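Long-range contacts in putative HpcE protein (Mycolicibacterium smegmatis, PDB 6V77), which binds a zinc ion and belongs to the fumarylacetoacetate hydrolase superfamily, built as a two-chain assembly on a mixed beta-sheet fold: residues 13-19 with 52-58; 96-100 with 167-171; 131-135 with 226-232; 145-151 with 178-184. One frame throughout, in Å; residues are numbered along the deposited sequence.

Contact 1 of 4, residues 13-19 with 52-58; sequences VTGDGVV and LPAPSAR
Arg58 and Val18 meet where a beta-hairpin, closed by a type II' turn from Thr14 to Gly17, is flanked along its second strand by the loop 52-58. The register is one antiparallel hydrogen-bonded bridge: Val18 N gives to Ser56 O at 2.7 Å, and Ser56 N returns an almost straight bond (178°) to Val18 O. Gly17 packs its CA against Ser56 O and the Pro55 ring, and Thr14 OG1 rests on Pro55 CB at 3.3 Å, buried there without a polar partner. Farther along, Val19 CG1 lies 3.9 Å from Pro53 CD.

Arg58, described here in one of its two modelled conformers, runs across Val18 at about a right angle. Its CB leads off beside the bridge, CG touches Val18 CG1 at 3.7 Å, and the chain stays extended to NE. CZ then brings one guanidinium face against Val18 CG1, which stands 4.1 Å above the plane. NH1 rests against both methyls of Val13 and forms a salt bridge with Glu182 of strand 177-185. The guanidinium turns its edge to the turn, and NH2 makes a weak bond of 3.3 Å to Asp16 O, bent to 123°.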
# COMPACT_ATOMS: atom_id res chain seq x y z
N VAL B 13 15.05 13.05 -19.84
CA VAL B 13 16.06 14.10 -19.74
C VAL B 13 17.02 13.95 -20.91
O VAL B 13 17.64 12.89 -21.08
CB VAL B 13 16.81 14.03 -18.41
CG1 VAL B 13 18.08 14.92 -18.45
CG2 VAL B 13 15.90 14.42 -17.25
N THR B 14 17.13 14.99 -21.74
CA THR B 14 18.00 14.98 -22.92
C THR B 14 18.86 16.23 -22.88
O THR B 14 18.36 17.33 -23.15
CB THR B 14 17.18 14.94 -24.21
OG1 THR B 14 16.42 16.15 -24.33
CG2 THR B 14 16.23 13.74 -24.21
N GLY B 15 20.13 16.07 -22.53
CA GLY B 15 20.99 17.24 -22.39
C GLY B 15 20.51 18.11 -21.26
O GLY B 15 20.26 17.65 -20.14
N ASP B 16 20.37 19.40 -21.54
CA ASP B 16 19.95 20.38 -20.55
C ASP B 16 18.45 20.55 -20.49
O ASP B 16 17.96 21.30 -19.63
CB ASP B 16 20.61 21.73 -20.83
CG ASP B 16 22.09 21.60 -21.10
OD1 ASP B 16 22.82 21.10 -20.21
OD2 ASP B 16 22.53 21.98 -22.21
N GLY B 17 17.70 19.88 -21.36
CA GLY B 17 16.25 20.00 -21.36
C GLY B 17 15.54 18.66 -21.26
O GLY B 17 16.12 17.67 -20.80
N VAL B 18 14.27 18.61 -21.69
CA VAL B 18 13.49 17.37 -21.58
C VAL B 18 12.66 17.15 -22.84
O VAL B 18 12.43 18.05 -23.64
CB VAL B 18 12.54 17.35 -20.36
CG1 VAL B 18 13.34 17.25 -19.06
CG2 VAL B 18 11.62 18.57 -20.35
N VAL B 19 12.19 15.91 -22.98
CA VAL B 19 11.36 15.48 -24.10
C VAL B 19 10.17 14.71 -23.56
O VAL B 19 10.34 13.77 -22.78
CB VAL B 19 12.16 14.61 -25.09
CG1 VAL B 19 11.22 13.89 -26.03
CG2 VAL B 19 13.17 15.49 -25.86
N LEU B 52 14.55 11.78 -31.41
CA LEU B 52 13.78 12.62 -30.50
C LEU B 52 13.69 14.06 -31.02
O LEU B 52 14.56 14.51 -31.76
CB LEU B 52 14.43 12.63 -29.11
CG LEU B 52 14.53 11.28 -28.41
CD1 LEU B 52 15.26 11.43 -27.10
CD2 LEU B 52 13.14 10.67 -28.20
N PRO B 53 12.66 14.80 -30.66
CA PRO B 53 12.63 16.22 -31.03
C PRO B 53 13.64 17.02 -30.21
O PRO B 53 14.31 16.46 -29.33
CB PRO B 53 11.19 16.63 -30.72
CG PRO B 53 10.82 15.77 -29.57
CD PRO B 53 11.49 14.43 -29.85
N ALA B 54 13.77 18.31 -30.50
CA ALA B 54 14.67 19.15 -29.74
C ALA B 54 14.23 19.19 -28.28
O ALA B 54 13.04 19.12 -27.98
CB ALA B 54 14.70 20.56 -30.32
N PRO B 55 15.18 19.27 -27.34
CA PRO B 55 14.80 19.34 -25.93
C PRO B 55 14.04 20.62 -25.64
O PRO B 55 14.30 21.67 -26.24
CB PRO B 55 16.14 19.33 -25.19
CG PRO B 55 17.18 19.03 -26.20
CD PRO B 55 16.63 19.37 -27.54
N SER B 56 13.11 20.53 -24.70
CA SER B 56 12.39 21.69 -24.19
C SER B 56 12.83 22.00 -22.77
O SER B 56 13.42 21.16 -22.07
CB SER B 56 10.88 21.44 -24.22
OG SER B 56 10.46 21.09 -25.52
N ALA B 57 12.54 23.22 -22.33
CA ALA B 57 12.85 23.61 -20.96
C ALA B 57 11.96 22.87 -19.97
O ALA B 57 10.78 22.62 -20.23
CB ALA B 57 12.66 25.12 -20.78
N ARG B 58 12.53 22.51 -18.82
CA ARG B 58 11.77 21.91 -17.73
C ARG B 58 10.78 22.94 -17.20
O ARG B 58 11.20 23.94 -16.62
CB ARG B 58 12.71 21.48 -16.60
CG ARG B 58 13.30 20.09 -16.66
CD ARG B 58 14.27 19.95 -15.49
NE ARG B 58 15.14 18.77 -15.55
CZ ARG B 58 16.16 18.62 -16.40
NH1 ARG B 58 16.90 17.53 -16.36
NH2 ARG B 58 16.42 19.56 -17.29
O HOH W 1 19.36 18.40 -18.01

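Contact 2 of 4, residues 96-100 with 167-171; sequences IFTKF and FSLAK. With SO4 (sulfate ion), chain O.
Phe97 holds CG between its backbone N and carbonyl carbon (chi1 46°), which sets one face of its ring toward Phe167 and brings the ring against Lys171. Phe167 places its CB over the centre of that ring, 4.1 Å from the centroid, and turns the edge of its own ring to the same face, a T-shaped pair with planes 72° apart. Lys171 passes the ring at about a right angle, its CD 3.3 Å from Phe97 CE1. Its chain is extended until a bend at chi4 (-72°) directs NZ to O2 of the sulfate ion at 2.8 Å, while Asp152 and Ser154 also receive bonds from this amine. The sulfate is gripped as well by His82, Arg156 and Gln159.

This is the metal pocket of the FAH-type fold: Asp152 is a zinc ligand, and the Lys171 side chain comes within about 4 Å of the metal. Lys99 curls at chi3 and chi4 to bring NZ onto a lone pair of Lys171 O, in the carbonyl plane at 2.9 Å. The same NZ forms a salt bridge with Asp152, so both lysines reach the same zinc-binding carboxylate.

Between the lysines and the subunit interface, Ser168 OG accepts a nearly straight bond from Thr98 N at 3.0 Å. Ser168 CB touches Phe100 CE2, and Leu169 CD1 meets that same ring carbon at 4.1 Å. Thr98 packs on Thr98 of the second subunit, and Phe100 meets the ring of Phe73 of that subunit.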
# COMPACT_ATOMS: atom_id res chain seq x y z
N ILE B 96 9.76 -4.01 7.72
CA ILE B 96 9.02 -3.57 6.53
C ILE B 96 7.67 -2.97 6.94
O ILE B 96 6.89 -3.60 7.66
CB ILE B 96 8.81 -4.73 5.53
CG1 ILE B 96 10.17 -5.31 5.09
CG2 ILE B 96 7.98 -4.23 4.35
CD1 ILE B 96 11.11 -4.33 4.37
N PHE B 97 7.39 -1.77 6.44
CA PHE B 97 6.08 -1.15 6.58
C PHE B 97 5.77 -0.45 5.27
O PHE B 97 6.41 -0.70 4.24
CB PHE B 97 6.02 -0.22 7.80
CG PHE B 97 7.19 0.70 7.92
CD1 PHE B 97 7.16 1.95 7.33
CD2 PHE B 97 8.32 0.31 8.61
CE1 PHE B 97 8.25 2.80 7.44
CE2 PHE B 97 9.43 1.16 8.71
CZ PHE B 97 9.39 2.40 8.12
N THR B 98 4.77 0.41 5.26
CA THR B 98 4.43 1.07 4.00
C THR B 98 4.30 2.56 4.24
O THR B 98 4.26 3.04 5.38
CB THR B 98 3.15 0.48 3.36
OG1 THR B 98 3.07 0.90 1.99
CG2 THR B 98 1.90 0.93 4.13
N LYS B 99 4.29 3.31 3.14
CA LYS B 99 3.92 4.72 3.15
C LYS B 99 2.80 4.84 2.13
O LYS B 99 3.01 4.56 0.94
CB LYS B 99 5.13 5.60 2.82
CG LYS B 99 6.15 5.65 3.97
CD LYS B 99 7.57 6.11 3.54
CE LYS B 99 7.62 7.59 3.21
NZ LYS B 99 7.18 8.47 4.33
N PHE B 100 1.59 5.16 2.61
CA PHE B 100 0.42 5.04 1.74
C PHE B 100 0.52 5.99 0.55
O PHE B 100 1.08 7.08 0.67
CB PHE B 100 -0.85 5.27 2.55
CG PHE B 100 -1.14 4.17 3.55
CD1 PHE B 100 -1.57 2.91 3.09
CD2 PHE B 100 -0.91 4.34 4.90
CE1 PHE B 100 -1.80 1.88 3.98
CE2 PHE B 100 -1.16 3.31 5.81
CZ PHE B 100 -1.60 2.08 5.34
N PHE B 167 4.10 1.66 12.10
CA PHE B 167 4.75 2.90 11.68
C PHE B 167 4.11 3.58 10.47
O PHE B 167 4.41 4.76 10.23
CB PHE B 167 6.23 2.64 11.37
CG PHE B 167 7.04 2.16 12.56
CD1 PHE B 167 6.53 2.21 13.85
CD2 PHE B 167 8.33 1.67 12.37
CE1 PHE B 167 7.28 1.78 14.94
CE2 PHE B 167 9.10 1.25 13.48
CZ PHE B 167 8.57 1.30 14.75
N SER B 168 3.25 2.91 9.70
CA SER B 168 2.92 3.41 8.37
C SER B 168 2.16 4.74 8.42
O SER B 168 2.46 5.66 7.66
CB SER B 168 2.08 2.38 7.60
OG SER B 168 2.81 1.18 7.45
N LEU B 169 1.14 4.83 9.27
CA LEU B 169 0.25 5.99 9.22
C LEU B 169 0.99 7.27 9.56
O LEU B 169 0.82 8.30 8.89
CB LEU B 169 -0.93 5.78 10.17
CG LEU B 169 -2.21 6.51 9.79
CD1 LEU B 169 -2.72 6.08 8.42
CD2 LEU B 169 -3.29 6.34 10.87
N ALA B 170 1.86 7.22 10.58
CA ALA B 170 2.67 8.38 10.97
C ALA B 170 3.59 8.87 9.87
O ALA B 170 4.07 10.02 9.93
CB ALA B 170 3.51 8.03 12.19
N LYS B 171 3.90 8.01 8.91
CA LYS B 171 4.76 8.34 7.78
C LYS B 171 3.97 8.59 6.51
O LYS B 171 4.55 8.65 5.43
CB LYS B 171 5.77 7.21 7.57
CG LYS B 171 6.71 7.04 8.78
CD LYS B 171 7.38 5.68 8.72
CE LYS B 171 8.47 5.52 9.76
NZ LYS B 171 9.68 6.34 9.41
S SO4 O . 12.29 4.36 11.14
O1 SO4 O . 13.49 4.48 11.97
O2 SO4 O . 11.35 5.44 11.43
O3 SO4 O . 12.65 4.43 9.72
O4 SO4 O . 11.67 3.06 11.38

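Contact 3 of 4, residues 131-135 with 226-232; sequences GGRNI and SDTVELY. With EDO (1,2-ethanediol), chain J.
Gly132 and Leu231 form a single antiparallel hydrogen-bonded bridge between two irregular loops, Gly132 N reaching Leu231 O at 2.8 Å and Leu231 N returning to Gly132 O. Gly131 CA presses on Leu231 O, leaving no room there for a CB. At the other end, Asn134 N bonds to Ser226 O at 2.8 Å, straight at the hydrogen but approaching from well above the carbonyl plane.

Ser226 also contributes its hydroxyl. With OG between the backbone N and carbonyl carbon (chi1 74°), it accepts from Ile135 N at 2.9 Å, so both Ser226 oxygens hold successive amides of 134-135. Ile135 CD1 also touches Leu231 CD1 at 4.0 Å. Arg133 stretches from CG to NE over the backbone of 229-230, and one guanidinium face lies over Glu230 N, 3.4 Å from the plane and offset toward its rim. Along its edge lie Thr228 O, bonded weakly by NH1 at 2.9 Å, and three waters. One water links NH1 to Ser226 O, and another joins NH2 to Glu230 OE1; the carboxylate itself stands out of the guanidinium plane, near enough for charge attraction but met through water. An ethanediol molecule donates to Thr228 O.

The contact thus pins the loop after strand 118-128 to Ser226 and the loop that leads into strand 236-238. Ile135 and Leu231 both pack on Ile222 of helix 218-226, Val229 and Leu231 on Phe73 of strand 72-76, while Ser102 of the second subunit bonds Glu230 N.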
# COMPACT_ATOMS: atom_id res chain seq x y z
N GLY B 131 9.17 -7.17 -12.26
CA GLY B 131 8.58 -7.69 -11.05
C GLY B 131 8.87 -9.17 -10.84
O GLY B 131 9.66 -9.79 -11.55
N GLY B 132 8.21 -9.72 -9.83
CA GLY B 132 8.24 -11.15 -9.61
C GLY B 132 8.38 -11.57 -8.16
O GLY B 132 8.62 -10.75 -7.27
N ARG B 133 8.21 -12.86 -7.94
CA ARG B 133 8.47 -13.54 -6.69
C ARG B 133 9.81 -14.25 -6.79
O ARG B 133 10.22 -14.68 -7.87
CB ARG B 133 7.36 -14.56 -6.38
CG ARG B 133 6.01 -13.91 -6.10
CD ARG B 133 4.95 -14.96 -5.71
NE ARG B 133 3.65 -14.33 -5.57
CZ ARG B 133 3.21 -13.79 -4.43
NH1 ARG B 133 3.97 -13.86 -3.34
NH2 ARG B 133 2.02 -13.20 -4.38
N ASN B 134 10.49 -14.38 -5.65
CA ASN B 134 11.75 -15.11 -5.57
C ASN B 134 12.77 -14.60 -6.59
O ASN B 134 13.38 -15.36 -7.35
CB ASN B 134 11.52 -16.61 -5.74
CG ASN B 134 10.45 -17.12 -4.81
OD1 ASN B 134 10.62 -17.09 -3.58
ND2 ASN B 134 9.32 -17.52 -5.37
N ILE B 135 12.95 -13.28 -6.59
CA ILE B 135 14.01 -12.65 -7.38
C ILE B 135 15.35 -12.92 -6.70
O ILE B 135 15.50 -12.62 -5.49
CB ILE B 135 13.75 -11.15 -7.52
CG1 ILE B 135 12.41 -10.89 -8.20
CG2 ILE B 135 14.89 -10.43 -8.25
CD1 ILE B 135 11.96 -9.42 -8.06
N SER B 226 10.64 -10.22 -2.14
CA SER B 226 10.05 -11.07 -3.17
C SER B 226 9.92 -12.52 -2.73
O SER B 226 9.23 -13.31 -3.41
CB SER B 226 10.89 -11.00 -4.45
OG SER B 226 12.10 -11.73 -4.28
N ASP B 227 10.51 -12.88 -1.59
CA ASP B 227 10.26 -14.19 -1.03
C ASP B 227 8.92 -14.31 -0.34
O ASP B 227 8.51 -15.43 -0.03
CB ASP B 227 11.39 -14.57 -0.08
CG ASP B 227 12.65 -15.01 -0.83
OD1 ASP B 227 12.54 -15.35 -2.04
OD2 ASP B 227 13.75 -15.03 -0.24
N THR B 228 8.22 -13.19 -0.11
CA THR B 228 6.87 -13.20 0.45
C THR B 228 5.83 -12.60 -0.49
O THR B 228 4.75 -13.18 -0.64
CB THR B 228 6.84 -12.45 1.79
OG1 THR B 228 7.72 -13.11 2.71
CG2 THR B 228 5.42 -12.42 2.38
N VAL B 229 6.13 -11.46 -1.11
CA VAL B 229 5.21 -10.75 -1.99
C VAL B 229 5.65 -10.91 -3.45
O VAL B 229 6.79 -11.28 -3.74
CB VAL B 229 5.11 -9.25 -1.65
CG1 VAL B 229 4.57 -9.07 -0.22
CG2 VAL B 229 6.49 -8.56 -1.81
N GLU B 230 4.74 -10.60 -4.37
CA GLU B 230 5.13 -10.39 -5.77
C GLU B 230 5.43 -8.91 -5.96
O GLU B 230 4.53 -8.08 -5.84
CB GLU B 230 4.03 -10.83 -6.73
CG GLU B 230 4.43 -10.65 -8.23
CD GLU B 230 3.28 -10.97 -9.17
OE1 GLU B 230 2.21 -11.43 -8.71
OE2 GLU B 230 3.44 -10.74 -10.39
N LEU B 231 6.69 -8.57 -6.24
CA LEU B 231 6.99 -7.20 -6.63
C LEU B 231 6.43 -6.92 -8.03
O LEU B 231 6.35 -7.81 -8.88
CB LEU B 231 8.50 -6.96 -6.62
CG LEU B 231 9.16 -7.12 -5.25
CD1 LEU B 231 10.64 -6.81 -5.34
CD2 LEU B 231 8.52 -6.14 -4.26
N TYR B 232 5.99 -5.67 -8.24
CA TYR B 232 5.49 -5.27 -9.55
C TYR B 232 6.39 -4.21 -10.16
O TYR B 232 7.01 -3.43 -9.44
CB TYR B 232 4.08 -4.67 -9.48
CG TYR B 232 3.03 -5.60 -8.97
CD1 TYR B 232 2.68 -6.71 -9.69
CD2 TYR B 232 2.38 -5.34 -7.76
CE1 TYR B 232 1.69 -7.57 -9.24
CE2 TYR B 232 1.38 -6.20 -7.30
CZ TYR B 232 1.05 -7.31 -8.05
OH TYR B 232 0.08 -8.20 -7.64
C1 EDO J . 5.64 -17.53 -0.45
O1 EDO J . 5.28 -17.81 0.91
C2 EDO J . 4.45 -16.88 -1.14
O2 EDO J . 4.07 -15.76 -0.34
O HOH W 2 6.69 -14.60 -2.84
O HOH W 3 3.32 -14.62 -8.41
O HOH W 4 0.81 -13.12 -6.99
O HOH W 5 14.69 -14.39 -3.68

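Contact 4 of 4, residues 145-151 with 178-184; sequences AGVSVGQ and PIGPELV
Val147 and Val184 pair as antiparallel hydrogen-bonded neighbours, each N to the other's O at 2.9 Å, while farther on Gly150 faces Ile179 as a non-hydrogen-bonded pair with Gln151 N bonded to Pro178 O. Between these points the strand 177-185 turns a corner at Pro181, after a cis peptide bond, and Ser148 spans the bend. Its OG, anti to the backbone N (chi1 -166°), donates to Glu182 O at 2.7 Å from above the carbonyl plane, and its CB leans on Ile179 CG2.

Leu183 sends CD1 over the backbone of Gly146, 3.5 Å from its C, where the missing side chain makes way for the leucine. At the opposite end the Pro178 ring lies against Gln151, CG to CB 3.6 Å, while the amide of Gln151 leads away to Glu121 and Thr263. Gly180 N bonds to Val149 O at 2.9 Å, and Ile179 CA adds a CA-H...O contact to the same oxygen.

On its other side strand 144-155 pairs with strand 118-128, where Ala145 and Gly146 both face Val127 in a classic beta bulge. Leu183 reaches Leu3 of strand 2-6, and Val149 packs on Thr263 and Ile265 of strand 260-265.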
# COMPACT_ATOMS: atom_id res chain seq x y z
N ALA B 145 14.41 -0.35 -12.30
CA ALA B 145 14.38 0.69 -13.33
C ALA B 145 15.39 1.78 -13.02
O ALA B 145 16.21 2.14 -13.86
CB ALA B 145 12.97 1.27 -13.42
N GLY B 146 15.30 2.36 -11.83
CA GLY B 146 16.25 3.39 -11.46
C GLY B 146 16.06 3.77 -10.01
O GLY B 146 15.27 3.16 -9.29
N VAL B 147 16.79 4.80 -9.59
CA VAL B 147 16.77 5.24 -8.20
C VAL B 147 16.42 6.71 -8.17
O VAL B 147 16.54 7.42 -9.17
CB VAL B 147 18.13 5.01 -7.49
CG1 VAL B 147 18.47 3.52 -7.47
CG2 VAL B 147 19.26 5.84 -8.16
N SER B 148 15.98 7.18 -7.00
CA SER B 148 15.71 8.60 -6.85
C SER B 148 15.97 8.99 -5.39
O SER B 148 16.36 8.16 -4.56
CB SER B 148 14.28 8.93 -7.32
OG SER B 148 14.14 10.35 -7.48
N VAL B 149 15.72 10.26 -5.09
CA VAL B 149 15.90 10.78 -3.73
C VAL B 149 14.54 10.79 -3.05
O VAL B 149 13.53 11.14 -3.67
CB VAL B 149 16.49 12.21 -3.75
CG1 VAL B 149 16.83 12.67 -2.31
CG2 VAL B 149 17.72 12.34 -4.67
N GLY B 150 14.50 10.41 -1.77
CA GLY B 150 13.26 10.48 -1.02
C GLY B 150 13.48 10.99 0.40
O GLY B 150 14.60 11.01 0.92
N GLN B 151 12.37 11.41 1.01
CA GLN B 151 12.28 11.69 2.43
C GLN B 151 11.24 10.75 3.01
O GLN B 151 10.16 10.61 2.44
CB GLN B 151 11.86 13.13 2.70
CG GLN B 151 13.03 14.10 2.87
CD GLN B 151 13.78 13.91 4.18
OE1 GLN B 151 13.22 13.46 5.18
NE2 GLN B 151 15.07 14.27 4.18
N PRO B 178 7.87 12.57 -0.32
CA PRO B 178 8.36 13.17 -1.56
C PRO B 178 9.44 12.31 -2.19
O PRO B 178 10.31 11.76 -1.49
CB PRO B 178 8.92 14.53 -1.11
CG PRO B 178 9.45 14.24 0.27
CD PRO B 178 8.42 13.25 0.88
N ILE B 179 9.39 12.19 -3.52
CA ILE B 179 10.36 11.44 -4.29
C ILE B 179 10.73 12.28 -5.50
O ILE B 179 9.85 12.82 -6.16
CB ILE B 179 9.80 10.08 -4.78
CG1 ILE B 179 9.22 9.27 -3.62
CG2 ILE B 179 10.90 9.29 -5.54
CD1 ILE B 179 8.43 8.03 -4.07
N GLY B 180 12.03 12.38 -5.80
CA GLY B 180 12.46 13.12 -6.96
C GLY B 180 13.80 13.80 -6.76
O GLY B 180 14.52 13.50 -5.80
N PRO B 181 14.17 14.71 -7.67
CA PRO B 181 13.34 15.17 -8.80
C PRO B 181 13.31 14.22 -9.99
O PRO B 181 12.35 14.27 -10.76
CB PRO B 181 14.02 16.49 -9.20
CG PRO B 181 15.46 16.27 -8.84
CD PRO B 181 15.41 15.50 -7.55
N GLU B 182 14.33 13.38 -10.13
CA GLU B 182 14.48 12.56 -11.34
C GLU B 182 14.69 11.11 -10.98
O GLU B 182 15.22 10.79 -9.91
CB GLU B 182 15.68 13.04 -12.17
CG GLU B 182 15.44 14.40 -12.74
CD GLU B 182 16.65 15.02 -13.42
OE1 GLU B 182 17.78 14.50 -13.30
OE2 GLU B 182 16.43 16.05 -14.07
N LEU B 183 14.27 10.22 -11.88
CA LEU B 183 14.68 8.83 -11.81
C LEU B 183 15.99 8.71 -12.56
O LEU B 183 16.10 9.22 -13.68
CB LEU B 183 13.62 7.91 -12.42
CG LEU B 183 13.89 6.41 -12.24
CD1 LEU B 183 13.49 5.97 -10.85
CD2 LEU B 183 13.12 5.61 -13.28
N VAL B 184 16.96 8.03 -11.96
CA VAL B 184 18.30 7.87 -12.54
C VAL B 184 18.55 6.38 -12.73
O VAL B 184 18.52 5.62 -11.75
CB VAL B 184 19.38 8.49 -11.64
CG1 VAL B 184 20.75 8.42 -12.33
CG2 VAL B 184 19.02 9.94 -11.31

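Contacts 2 and 4 are buried, whereas contacts 1 and 3 are only partly buried, contact 1 setting a loop against a hairpin and contact 3 joining two loops. Contacts 1, 2 and 4 reach the same large sheet: contact 4 joins two of its strands by backbone bonds, and the Arg58-Glu182 salt bridge ties it to the hairpin of contact 1. Contact 2 abuts contact 4 where Lys99 CE packs on Gln151 O, and its chemistry is that of the metal pocket, with lysines, aromatic rings and an anion. Contact 3 relies instead on backbone bonds and bridging waters. Contacts 2 and 3 both touch the second subunit; contacts 1 and 4 do not.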